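Local structure of berberine bridge enzyme-like 28 (Arabidopsis thaliana, 5D79) at residues Y455-M458 / T459-S463; G468-V471 / N472-D475; T487-E490 / E491-W495; F520-E523 / Q524-P527. The protein acts as a secreted, FAD-dependent oxidoreductase of the berberine bridge enzyme-like family and is involved in adaptation to salt stress. All coordinates share one frame; numbering follows the deposited sequence.

Interaction 1 of 4, residues Y455-M458 / T459-S463; sequences YEFM and TPYVS
Thr459 is rotated about its first side-chain bond so that OG1 lies beside its own backbone N (chi1 -57°), which turns the hydroxyl back onto Glu456 O, 2.7 Å from OG1. Thr459 N donates to Glu456 O as well, over 3.2 Å. Both donors approach from one face of the carbonyl plane, the hydroxyl nearer the plane and the amide well above it, so a single residue grips this oxygen twice. Arg467 adds a bond to Thr459 OG1 and another to Tyr455 O, tying the end of the helix to the loop that follows. Two residues on, Tyr461 N donates to Met458 O over 3.0 Å; Val462 N also leans on that oxygen, but weakly. Pro460 has no N-H to offer, and its CD instead rests 3.3 Å from Phe457 O.

The rings of Phe457 and Tyr461 converge with CZ of Phe457 3.7 Å from CE2 of Tyr461. Their planes are inclined at 56°, an oblique meeting of aromatic carbons. The Met458 chain bends at both chi2 and chi3, bringing CE across Val462 at about a right angle, 3.9 Å from CG1. Met458 also packs on Ile384 of helix 378-388 and on Tyr429 of strand 425-434, and the Phe457 and Tyr461 rings reach the same helix. The arrangement is that of a helix C-terminus running into a 3-10 turn, here where helix 441-458 leaves the layer packed on the large antiparallel sheet.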
loop_
_atom_site.group_PDB
_atom_site.type_symbol
_atom_site.label_atom_id
_atom_site.label_comp_id
_atom_site.label_asym_id
_atom_site.label_seq_id
_atom_site.Cartn_x
_atom_site.Cartn_y
_atom_site.Cartn_z
ATOM N N TYR A 455 -14.398 4.895 12.704
ATOM C CA TYR A 455 -13.842 6.018 11.958
ATOM C C TYR A 455 -14.599 7.300 12.274
ATOM O O TYR A 455 -13.997 8.346 12.563
ATOM C CB TYR A 455 -13.895 5.715 10.465
ATOM C CG TYR A 455 -13.397 6.800 9.523
ATOM C CD1 TYR A 455 -14.260 7.781 9.028
ATOM C CD2 TYR A 455 -12.083 6.799 9.066
ATOM C CE1 TYR A 455 -13.816 8.749 8.137
ATOM C CE2 TYR A 455 -11.635 7.766 8.169
ATOM C CZ TYR A 455 -12.506 8.731 7.711
ATOM O OH TYR A 455 -12.058 9.675 6.827
ATOM N N GLU A 456 -15.926 7.217 12.221
ATOM C CA GLU A 456 -16.757 8.353 12.600
ATOM C C GLU A 456 -16.444 8.777 14.043
ATOM O O GLU A 456 -16.337 9.969 14.335
ATOM C CB GLU A 456 -18.249 8.028 12.443
ATOM C CG GLU A 456 -18.706 7.847 11.003
ATOM C CD GLU A 456 -18.352 9.022 10.115
ATOM O OE1 GLU A 456 -18.728 10.158 10.461
ATOM O OE2 GLU A 456 -17.691 8.813 9.074
ATOM N N PHE A 457 -16.273 7.800 14.928
ATOM C CA PHE A 457 -15.990 8.121 16.307
ATOM C C PHE A 457 -14.697 8.917 16.423
ATOM O O PHE A 457 -14.598 9.831 17.242
ATOM C CB PHE A 457 -15.889 6.874 17.186
ATOM C CG PHE A 457 -15.316 7.173 18.542
ATOM C CD1 PHE A 457 -16.070 7.862 19.488
ATOM C CD2 PHE A 457 -14.009 6.837 18.851
ATOM C CE1 PHE A 457 -15.543 8.184 20.727
ATOM C CE2 PHE A 457 -13.476 7.160 20.092
ATOM C CZ PHE A 457 -14.247 7.837 21.031
ATOM N N MET A 458 -13.715 8.578 15.593
ATOM C CA MET A 458 -12.373 9.154 15.715
ATOM C C MET A 458 -12.250 10.570 15.148
ATOM O O MET A 458 -11.211 11.200 15.312
ATOM C CB MET A 458 -11.348 8.244 15.030
ATOM C CG MET A 458 -11.048 6.970 15.784
ATOM S SD MET A 458 -10.125 7.291 17.298
ATOM C CE MET A 458 -8.587 7.908 16.627
ATOM N N THR A 459 -13.302 11.059 14.491
ATOM C CA THR A 459 -13.290 12.363 13.822
ATOM C C THR A 459 -12.668 13.513 14.651
ATOM O O THR A 459 -11.727 14.156 14.189
ATOM C CB THR A 459 -14.716 12.772 13.396
ATOM O OG1 THR A 459 -15.284 11.758 12.554
ATOM C CG2 THR A 459 -14.696 14.108 12.657
ATOM N N PRO A 460 -13.155 13.761 15.885
ATOM C CA PRO A 460 -12.600 14.918 16.592
ATOM C C PRO A 460 -11.132 14.808 16.993
ATOM O O PRO A 460 -10.597 15.787 17.477
ATOM C CB PRO A 460 -13.461 14.984 17.852
ATOM C CG PRO A 460 -13.829 13.586 18.106
ATOM C CD PRO A 460 -14.096 13.021 16.747
ATOM N N TYR A 461 -10.506 13.651 16.809
ATOM C CA TYR A 461 -9.186 13.397 17.373
ATOM C C TYR A 461 -8.078 13.309 16.323
ATOM O O TYR A 461 -6.892 13.293 16.658
ATOM C CB TYR A 461 -9.213 12.104 18.187
ATOM C CG TYR A 461 -10.353 12.004 19.176
ATOM C CD1 TYR A 461 -10.451 12.898 20.232
ATOM C CD2 TYR A 461 -11.319 10.996 19.071
ATOM C CE1 TYR A 461 -11.481 12.812 21.151
ATOM C CE2 TYR A 461 -12.362 10.902 19.996
ATOM C CZ TYR A 461 -12.431 11.820 21.033
ATOM O OH TYR A 461 -13.435 11.767 21.969
ATOM N N VAL A 462 -8.470 13.242 15.056
ATOM C CA VAL A 462 -7.503 13.120 13.973
ATOM C C VAL A 462 -7.422 14.405 13.132
ATOM O O VAL A 462 -8.096 15.403 13.438
ATOM C CB VAL A 462 -7.831 11.914 13.065
ATOM C CG1 VAL A 462 -7.834 10.626 13.894
ATOM C CG2 VAL A 462 -9.166 12.116 12.351
ATOM N N SER A 463 -6.576 14.385 12.095
ATOM C CA SER A 463 -6.337 15.567 11.263
ATOM C C SER A 463 -7.646 16.034 10.650
ATOM O O SER A 463 -8.565 15.236 10.442
ATOM C CB SER A 463 -5.300 15.280 10.169
ATOM O OG SER A 463 -5.816 14.426 9.161
#

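Interaction 2 of 4, residues G468-V471 / N472-D475; sequences GAYV and NFKD. With FAD (flavin-adenine dinucleotide), chain E.
Tyr470 OH donates to FAD O2 at 2.7 Å and accepts Asn472 ND2, also at 2.7 Å. The latter bond is close to straight (161°) and lies near the Asn472 amide plane. Gly187 N is a further partner of the hydroxyl, and Asn472 ND2 also bonds Gln182 O. On the other arm of the amide, Asn472 OD1 takes the ribityl hydroxyl FAD O4' at 3.0 Å, while Lys474 NZ reaches the adenosine ribose at FAD O3B, 2.7 Å away. Three nearby side chains thus hold the cofactor at its pyrimidine end, its ribityl chain and its ribose.

Tyr470 to Phe473 form a type I beta turn, closed by Phe473 N to Tyr470 O at 2.8 Å, within the FAD pocket of this PCMH-type flavoprotein. Tyr470 CG is anti to its N (chi1 -177°), sending the ring back across the turn. Asn472 CB sits over one face of that ring, a CH-pi contact 3.6 Å from the centroid. The Tyr470 edge in turn points at the face of Phe473 in a T-shaped pair, planes at 82°. Phe473 CE1 then touches the isoalloxazine at FAD C10, 3.5 Å away, and its ring stacks with Tyr113.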
loop_
_atom_site.group_PDB
_atom_site.type_symbol
_atom_site.label_atom_id
_atom_site.label_comp_id
_atom_site.label_asym_id
_atom_site.label_seq_id
_atom_site.Cartn_x
_atom_site.Cartn_y
_atom_site.Cartn_z
ATOM N N GLY A 468 -6.726 13.880 6.601
ATOM C CA GLY A 468 -5.761 13.129 5.813
ATOM C C GLY A 468 -6.060 11.648 5.624
ATOM O O GLY A 468 -6.560 10.980 6.523
ATOM N N ALA A 469 -5.732 11.145 4.435
ATOM C CA ALA A 469 -5.908 9.739 4.075
ATOM C C ALA A 469 -4.717 9.212 3.248
ATOM O O ALA A 469 -4.115 9.945 2.452
ATOM C CB ALA A 469 -7.228 9.557 3.299
ATOM N N TYR A 470 -4.385 7.937 3.436
ATOM C CA TYR A 470 -3.308 7.280 2.686
ATOM C C TYR A 470 -3.821 6.612 1.382
ATOM O O TYR A 470 -4.655 5.699 1.427
ATOM C CB TYR A 470 -2.623 6.250 3.598
ATOM C CG TYR A 470 -1.427 5.523 3.011
ATOM C CD1 TYR A 470 -0.572 6.135 2.087
ATOM C CD2 TYR A 470 -1.148 4.212 3.392
ATOM C CE1 TYR A 470 0.523 5.445 1.566
ATOM C CE2 TYR A 470 -0.078 3.529 2.870
ATOM C CZ TYR A 470 0.754 4.150 1.972
ATOM O OH TYR A 470 1.808 3.437 1.475
ATOM N N VAL A 471 -3.301 7.056 0.233
ATOM C CA VAL A 471 -3.830 6.654 -1.080
ATOM C C VAL A 471 -3.628 5.168 -1.368
ATOM O O VAL A 471 -4.351 4.590 -2.186
ATOM C CB VAL A 471 -3.214 7.498 -2.248
ATOM C CG1 VAL A 471 -1.843 6.965 -2.699
ATOM C CG2 VAL A 471 -4.176 7.550 -3.431
ATOM N N ASN A 472 -2.671 4.548 -0.685
ATOM C CA ASN A 472 -2.485 3.104 -0.796
ATOM C C ASN A 472 -3.570 2.338 -0.038
ATOM O O ASN A 472 -3.742 1.140 -0.235
ATOM C CB ASN A 472 -1.094 2.687 -0.304
ATOM C CG ASN A 472 -0.075 2.609 -1.433
ATOM O OD1 ASN A 472 -0.435 2.508 -2.603
ATOM N ND2 ASN A 472 1.196 2.642 -1.083
ATOM N N PHE A 473 -4.310 3.030 0.824
ATOM C CA PHE A 473 -5.533 2.461 1.395
ATOM C C PHE A 473 -6.749 3.110 0.711
ATOM O O PHE A 473 -7.454 3.903 1.328
ATOM C CB PHE A 473 -5.602 2.669 2.924
ATOM C CG PHE A 473 -4.484 1.996 3.705
ATOM C CD1 PHE A 473 -3.931 0.791 3.285
ATOM C CD2 PHE A 473 -3.985 2.579 4.870
ATOM C CE1 PHE A 473 -2.900 0.175 4.012
ATOM C CE2 PHE A 473 -2.953 1.978 5.595
ATOM C CZ PHE A 473 -2.412 0.774 5.166
ATOM N N LYS A 474 -6.978 2.795 -0.563
ATOM C CA LYS A 474 -8.064 3.425 -1.325
ATOM C C LYS A 474 -9.437 3.244 -0.660
ATOM O O LYS A 474 -9.800 2.142 -0.240
ATOM C CB LYS A 474 -8.113 2.885 -2.763
ATOM C CG LYS A 474 -7.511 3.808 -3.818
ATOM C CD LYS A 474 -7.903 3.349 -5.212
ATOM C CE LYS A 474 -6.802 3.619 -6.239
ATOM N NZ LYS A 474 -7.062 2.889 -7.521
ATOM N N ASP A 475 -10.190 4.341 -0.570
ATOM C CA ASP A 475 -11.479 4.343 0.105
ATOM C C ASP A 475 -12.512 5.176 -0.680
ATOM O O ASP A 475 -12.504 6.408 -0.661
ATOM C CB ASP A 475 -11.305 4.863 1.540
ATOM C CG ASP A 475 -12.572 4.739 2.379
ATOM O OD1 ASP A 475 -13.538 4.044 1.963
ATOM O OD2 ASP A 475 -12.585 5.349 3.471
HETATM P PA FAD E . -2.875 -3.407 -7.474
HETATM O O1A FAD E . -4.345 -3.647 -7.234
HETATM O O2A FAD E . -2.302 -4.300 -8.549
HETATM O O5B FAD E . -2.631 -1.843 -7.801
HETATM C C5B FAD E . -3.231 -0.823 -7.015
HETATM C C4B FAD E . -3.359 0.507 -7.769
HETATM O O4B FAD E . -2.125 0.810 -8.395
HETATM C C3B FAD E . -4.419 0.428 -8.858
HETATM O O3B FAD E . -5.108 1.653 -8.990
HETATM C C2B FAD E . -3.605 0.119 -10.101
HETATM O O2B FAD E . -4.224 0.586 -11.286
HETATM C C1B FAD E . -2.264 0.783 -9.805
HETATM N N9A FAD E . -1.099 0.119 -10.429
HETATM C C8A FAD E . -0.573 -1.127 -10.172
HETATM N N7A FAD E . 0.511 -1.309 -10.970
HETATM C C5A FAD E . 0.686 -0.202 -11.730
HETATM C C6A FAD E . 1.618 0.155 -12.705
HETATM N N6A FAD E . 2.724 -0.558 -12.885
HETATM N N1A FAD E . 1.529 1.391 -13.316
HETATM C C2A FAD E . 0.531 2.270 -12.958
HETATM N N3A FAD E . -0.391 1.908 -11.995
HETATM C C4A FAD E . -0.317 0.699 -11.391
HETATM N N1 FAD E . 0.480 -0.533 2.120
HETATM C C2 FAD E . 1.429 0.049 2.944
HETATM O O2 FAD E . 2.132 0.978 2.531
HETATM N N3 FAD E . 1.599 -0.436 4.235
HETATM C C4 FAD E . 0.835 -1.487 4.715
HETATM O O4 FAD E . 1.092 -1.964 5.822
HETATM C C4X FAD E . -0.105 -2.084 3.874
HETATM N N5 FAD E . -0.795 -3.221 4.268
HETATM C C5X FAD E . -1.481 -3.965 3.319
HETATM C C6 FAD E . -1.974 -5.235 3.615
HETATM C C7 FAD E . -2.669 -5.970 2.651
HETATM C C7M FAD E . -3.206 -7.329 2.985
HETATM C C8 FAD E . -2.835 -5.454 1.364
HETATM C C8M FAD E . -3.598 -6.211 0.317
HETATM C C9 FAD E . -2.345 -4.186 1.070
HETATM C C9A FAD E . -1.714 -3.420 2.055
HETATM N N10 FAD E . -1.255 -2.142 1.777
HETATM C C10 FAD E . -0.251 -1.613 2.564
HETATM C "C1'" FAD E . -1.782 -1.384 0.598
HETATM C "C2'" FAD E . -0.981 -1.602 -0.672
HETATM O "O2'" FAD E . 0.303 -1.040 -0.511
HETATM C "C3'" FAD E . -1.741 -0.938 -1.814
HETATM O "O3'" FAD E . -2.958 -1.628 -1.998
HETATM C "C4'" FAD E . -0.986 -1.005 -3.119
HETATM O "O4'" FAD E . -1.422 0.020 -3.973
HETATM C "C5'" FAD E . -1.302 -2.311 -3.813
HETATM O "O5'" FAD E . -0.353 -2.521 -4.833
HETATM P P FAD E . -0.549 -3.808 -5.769
HETATM O O1P FAD E . 0.364 -3.717 -6.963
HETATM O O2P FAD E . -0.308 -5.080 -4.995
HETATM O O3P FAD E . -2.127 -3.668 -6.071
HETATM O O HOH W 1 -3.041 3.644 -4.523
#

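Interaction 3 of 4, residues T487-E490 / E491-W495; sequences TKYE and EGKSW
Tyr489 and Lys493, one helical turn apart, run side by side and point the same way. Each has CG anti to its backbone N (chi1 169° for the tyrosine, -159° for the lysine), and the lysine chain is extended from there to its end. Its methylenes therefore follow the phenol, Lys493 CD lying 3.9 Å from Tyr489 CZ in an oblique approach. The polar ends meet less closely: Lys493 NZ to Tyr489 OH is a weak bond of 3.4 Å, and the hydroxyl has its stronger partner in Glu505 of helix 504-514.

Underneath is the opening of helix 488-500, with Thr487 at the N-cap. Gly492 N to Lys488 O is short at 2.7 Å. The flanking bonds are weaker, Glu491 N to Thr487 O at 3.4 Å and Lys493 N to Tyr489 O at 3.1 Å, and the helix kinks where the amides of Ser494 and Trp495 lack the regular bond to the turn before, Ser494 N keeping a weak one to Glu491 O.

The two glutamates differ in shape. Glu490 folds at chi2 (-72°), which carries OE2 to the edge of the Tyr489 ring; its OE1 stays 5.0 Å from Lys493 NZ, too far for contact. Glu491 stretches straight out on another side of the helix, and its OE2 collects the consecutive backbone amides of Leu482, Gly483 and Lys484. Lys488 reaches away to a salt bridge with Asp518.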
loop_
_atom_site.group_PDB
_atom_site.type_symbol
_atom_site.label_atom_id
_atom_site.label_comp_id
_atom_site.label_asym_id
_atom_site.label_seq_id
_atom_site.Cartn_x
_atom_site.Cartn_y
_atom_site.Cartn_z
ATOM N N THR A 487 -17.323 19.897 -13.375
ATOM C CA THR A 487 -16.096 19.371 -13.946
ATOM C C THR A 487 -15.489 18.314 -13.045
ATOM O O THR A 487 -15.804 18.235 -11.859
ATOM C CB THR A 487 -15.059 20.485 -14.177
ATOM O OG1 THR A 487 -14.926 21.267 -12.981
ATOM C CG2 THR A 487 -15.487 21.380 -15.344
ATOM N N LYS A 488 -14.614 17.502 -13.612
ATOM C CA LYS A 488 -13.941 16.506 -12.812
ATOM C C LYS A 488 -13.023 17.177 -11.806
ATOM O O LYS A 488 -12.863 16.676 -10.702
ATOM C CB LYS A 488 -13.167 15.537 -13.694
ATOM C CG LYS A 488 -14.072 14.687 -14.547
ATOM C CD LYS A 488 -13.302 13.576 -15.236
ATOM C CE LYS A 488 -12.639 12.638 -14.239
ATOM N NZ LYS A 488 -12.020 11.471 -14.929
ATOM N N TYR A 489 -12.448 18.320 -12.166
ATOM C CA TYR A 489 -11.538 19.003 -11.249
ATOM C C TYR A 489 -12.198 19.335 -9.914
ATOM O O TYR A 489 -11.607 19.122 -8.857
ATOM C CB TYR A 489 -10.978 20.297 -11.863
ATOM C CG TYR A 489 -10.241 21.156 -10.845
ATOM C CD1 TYR A 489 -8.913 20.909 -10.528
ATOM C CD2 TYR A 489 -10.888 22.200 -10.182
ATOM C CE1 TYR A 489 -8.243 21.685 -9.585
ATOM C CE2 TYR A 489 -10.230 22.977 -9.236
ATOM C CZ TYR A 489 -8.910 22.714 -8.943
ATOM O OH TYR A 489 -8.260 23.477 -8.006
ATOM N N GLU A 490 -13.410 19.876 -9.957
ATOM C CA GLU A 490 -14.069 20.302 -8.730
ATOM C C GLU A 490 -14.549 19.093 -7.929
ATOM O O GLU A 490 -14.560 19.118 -6.697
ATOM C CB GLU A 490 -15.234 21.256 -9.031
ATOM C CG GLU A 490 -14.829 22.581 -9.708
ATOM C CD GLU A 490 -14.092 23.574 -8.787
ATOM O OE1 GLU A 490 -13.880 23.262 -7.590
ATOM O OE2 GLU A 490 -13.728 24.674 -9.270
ATOM N N GLU A 491 -14.918 18.021 -8.620
ATOM C CA GLU A 491 -15.396 16.832 -7.926
ATOM C C GLU A 491 -14.229 16.036 -7.342
ATOM O O GLU A 491 -14.306 15.519 -6.230
ATOM C CB GLU A 491 -16.228 15.955 -8.870
ATOM C CG GLU A 491 -17.229 15.062 -8.147
ATOM C CD GLU A 491 -18.067 14.227 -9.093
ATOM O OE1 GLU A 491 -17.784 14.230 -10.308
ATOM O OE2 GLU A 491 -19.011 13.565 -8.616
ATOM N N GLY A 492 -13.146 15.946 -8.101
ATOM C CA GLY A 492 -11.981 15.188 -7.682
ATOM C C GLY A 492 -11.155 15.880 -6.616
ATOM O O GLY A 492 -10.382 15.240 -5.903
ATOM N N LYS A 493 -11.333 17.190 -6.505
ATOM C CA LYS A 493 -10.684 17.998 -5.474
ATOM C C LYS A 493 -11.084 17.550 -4.076
ATOM O O LYS A 493 -10.301 17.658 -3.128
ATOM C CB LYS A 493 -11.031 19.473 -5.666
ATOM C CG LYS A 493 -10.059 20.422 -5.007
ATOM C CD LYS A 493 -10.346 21.858 -5.404
ATOM C CE LYS A 493 -9.381 22.806 -4.721
ATOM N NZ LYS A 493 -9.692 24.229 -5.046
ATOM N N SER A 494 -12.301 17.029 -3.966
ATOM C CA SER A 494 -12.886 16.588 -2.695
ATOM C C SER A 494 -12.037 15.579 -1.927
ATOM O O SER A 494 -11.667 15.831 -0.784
ATOM C CB SER A 494 -14.275 15.991 -2.946
ATOM O OG SER A 494 -14.867 15.574 -1.735
ATOM N N TRP A 495 -11.746 14.436 -2.547
ATOM C CA TRP A 495 -10.888 13.423 -1.922
ATOM C C TRP A 495 -9.407 13.687 -2.219
ATOM O O TRP A 495 -8.536 13.281 -1.455
ATOM C CB TRP A 495 -11.281 12.007 -2.377
ATOM C CG TRP A 495 -11.251 11.817 -3.861
ATOM C CD1 TRP A 495 -10.175 11.454 -4.618
ATOM C CD2 TRP A 495 -12.344 11.984 -4.771
ATOM N NE1 TRP A 495 -10.532 11.393 -5.943
ATOM C CE2 TRP A 495 -11.859 11.709 -6.062
ATOM C CE3 TRP A 495 -13.687 12.338 -4.616
ATOM C CZ2 TRP A 495 -12.663 11.785 -7.190
ATOM C CZ3 TRP A 495 -14.485 12.405 -5.735
ATOM C CH2 TRP A 495 -13.973 12.131 -7.007
#

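Interaction 4 of 4, residues F520-E523 / Q524-P527; sequences FCDE and QSIP
Asp522 and Ser525 clasp each other round the bend between 520-523 and 524-527. Asp522 OD1 accepts Gln524 N over 3.2 Å, with an N-H...O angle of 153°; the amide arrives on the anti side of the carboxylate and 33° out of its plane. From the other end, Asp522 N makes a weak bond of 3.2 Å to Ser525 OG, and that hydroxyl also lies against Cys521 CB at 3.5 Å. Ser525 CB lies 3.3 Å from Asp522 OD1. Asp522 CG stands between its backbone N and carbonyl carbon (chi1 47°), which folds the carboxylate in over the following residues.

The next shell fixes these groups in place. The other carboxylate oxygen, Asp522 OD2, bonds Ser234 OG and forms a salt bridge with Lys474 NZ, which also hydrogen-bonds the FAD ribose. Glu523, bent at chi2, sends its carboxylate to Arg105 and the amide of Tyr121, while the extended Gln524 gives OE1 to Tyr499 and NE2 to the carbonyls of Asp475 and Gly479.

The aspartate-to-amide bond two residues on defines an Asx turn. It lies buried in the C-terminal berberine bridge enzyme segment where this folds back against the FAD-binding domain, the nearest atoms of the Asp522 side chain and FAD being about 4 Å apart.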
loop_
_atom_site.group_PDB
_atom_site.type_symbol
_atom_site.label_atom_id
_atom_site.label_comp_id
_atom_site.label_asym_id
_atom_site.label_seq_id
_atom_site.Cartn_x
_atom_site.Cartn_y
_atom_site.Cartn_z
ATOM N N PHE A 520 -5.770 7.701 -18.662
ATOM C CA PHE A 520 -5.605 6.942 -17.433
ATOM C C PHE A 520 -6.486 7.501 -16.322
ATOM O O PHE A 520 -6.112 8.455 -15.643
ATOM C CB PHE A 520 -4.134 6.928 -17.029
ATOM C CG PHE A 520 -3.258 6.239 -18.030
ATOM C CD1 PHE A 520 -3.177 4.858 -18.061
ATOM C CD2 PHE A 520 -2.544 6.968 -18.965
ATOM C CE1 PHE A 520 -2.386 4.220 -18.986
ATOM C CE2 PHE A 520 -1.753 6.331 -19.903
ATOM C CZ PHE A 520 -1.675 4.958 -19.912
ATOM N N CYS A 521 -7.666 6.903 -16.155
ATOM C CA CYS A 521 -8.638 7.361 -15.171
ATOM C C CYS A 521 -9.355 6.193 -14.494
ATOM O O CYS A 521 -9.653 5.188 -15.129
ATOM C CB CYS A 521 -9.668 8.304 -15.821
ATOM S SG CYS A 521 -10.935 7.530 -16.907
ATOM N N ASP A 522 -9.605 6.331 -13.194
ATOM C CA ASP A 522 -10.502 5.432 -12.469
ATOM C C ASP A 522 -11.496 6.268 -11.667
ATOM O O ASP A 522 -11.687 7.458 -11.946
ATOM C CB ASP A 522 -9.734 4.451 -11.560
ATOM C CG ASP A 522 -8.664 5.117 -10.709
ATOM O OD1 ASP A 522 -8.856 6.241 -10.223
ATOM O OD2 ASP A 522 -7.613 4.492 -10.498
ATOM N N GLU A 523 -12.114 5.660 -10.662
ATOM C CA GLU A 523 -13.165 6.331 -9.902
ATOM C C GLU A 523 -12.673 7.430 -8.929
ATOM O O GLU A 523 -13.482 8.201 -8.402
ATOM C CB GLU A 523 -13.975 5.279 -9.140
ATOM C CG GLU A 523 -14.870 4.392 -10.027
ATOM C CD GLU A 523 -14.101 3.363 -10.856
ATOM O OE1 GLU A 523 -12.939 3.054 -10.508
ATOM O OE2 GLU A 523 -14.669 2.865 -11.854
ATOM N N GLN A 524 -11.359 7.500 -8.703
ATOM C CA GLN A 524 -10.760 8.506 -7.820
ATOM C C GLN A 524 -9.493 9.165 -8.415
ATOM O O GLN A 524 -8.716 9.814 -7.702
ATOM C CB GLN A 524 -10.415 7.879 -6.464
ATOM C CG GLN A 524 -11.545 7.856 -5.454
ATOM C CD GLN A 524 -11.075 7.456 -4.059
ATOM O OE1 GLN A 524 -10.003 6.865 -3.897
ATOM N NE2 GLN A 524 -11.871 7.786 -3.041
ATOM N N SER A 525 -9.284 9.008 -9.717
ATOM C CA SER A 525 -8.054 9.495 -10.338
ATOM C C SER A 525 -7.927 11.029 -10.279
ATOM O O SER A 525 -8.918 11.752 -10.094
ATOM C CB SER A 525 -7.962 9.004 -11.792
ATOM O OG SER A 525 -9.056 9.466 -12.561
ATOM N N ILE A 526 -6.691 11.506 -10.414
ATOM C CA ILE A 526 -6.391 12.931 -10.423
ATOM C C ILE A 526 -7.027 13.556 -11.656
ATOM O O ILE A 526 -6.849 13.038 -12.763
ATOM C CB ILE A 526 -4.863 13.178 -10.429
ATOM C CG1 ILE A 526 -4.195 12.560 -9.190
ATOM C CG2 ILE A 526 -4.538 14.663 -10.554
ATOM C CD1 ILE A 526 -4.610 13.182 -7.871
ATOM N N PRO A 527 -7.784 14.661 -11.476
ATOM C CA PRO A 527 -8.471 15.300 -12.604
ATOM C C PRO A 527 -7.591 16.260 -13.406
ATOM O O PRO A 527 -6.551 16.739 -12.940
ATOM C CB PRO A 527 -9.601 16.066 -11.919
ATOM C CG PRO A 527 -8.980 16.500 -10.630
ATOM C CD PRO A 527 -8.122 15.321 -10.201
#

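Interactions 2 and 4 are the buried pair; interactions 1 and 3 are partly buried, their centres about 22 and 23 Å from the centre of the chain. Interaction 2 hydrogen-bonds FAD and combines polar ligation with aromatic packing; Asp522 of interaction 4 comes within about 4 Å of the cofactor. Interaction 4 adjoins interaction 2, joined through Lys474 to Asp522 and through Asp475 O to Gln524 NE2. Interaction 3 meets interaction 4: Trp495 NE1 bonds Gln524 O, and Pro527 packs on the first helical turn. Interactions 1 and 3 treat opposite helix ends, a C-terminus and an N-terminus, on successive helices, the nearest atoms of the two contacts about 10 Å apart. Ser463 OG to Gly468 N links interaction 1 to interaction 2.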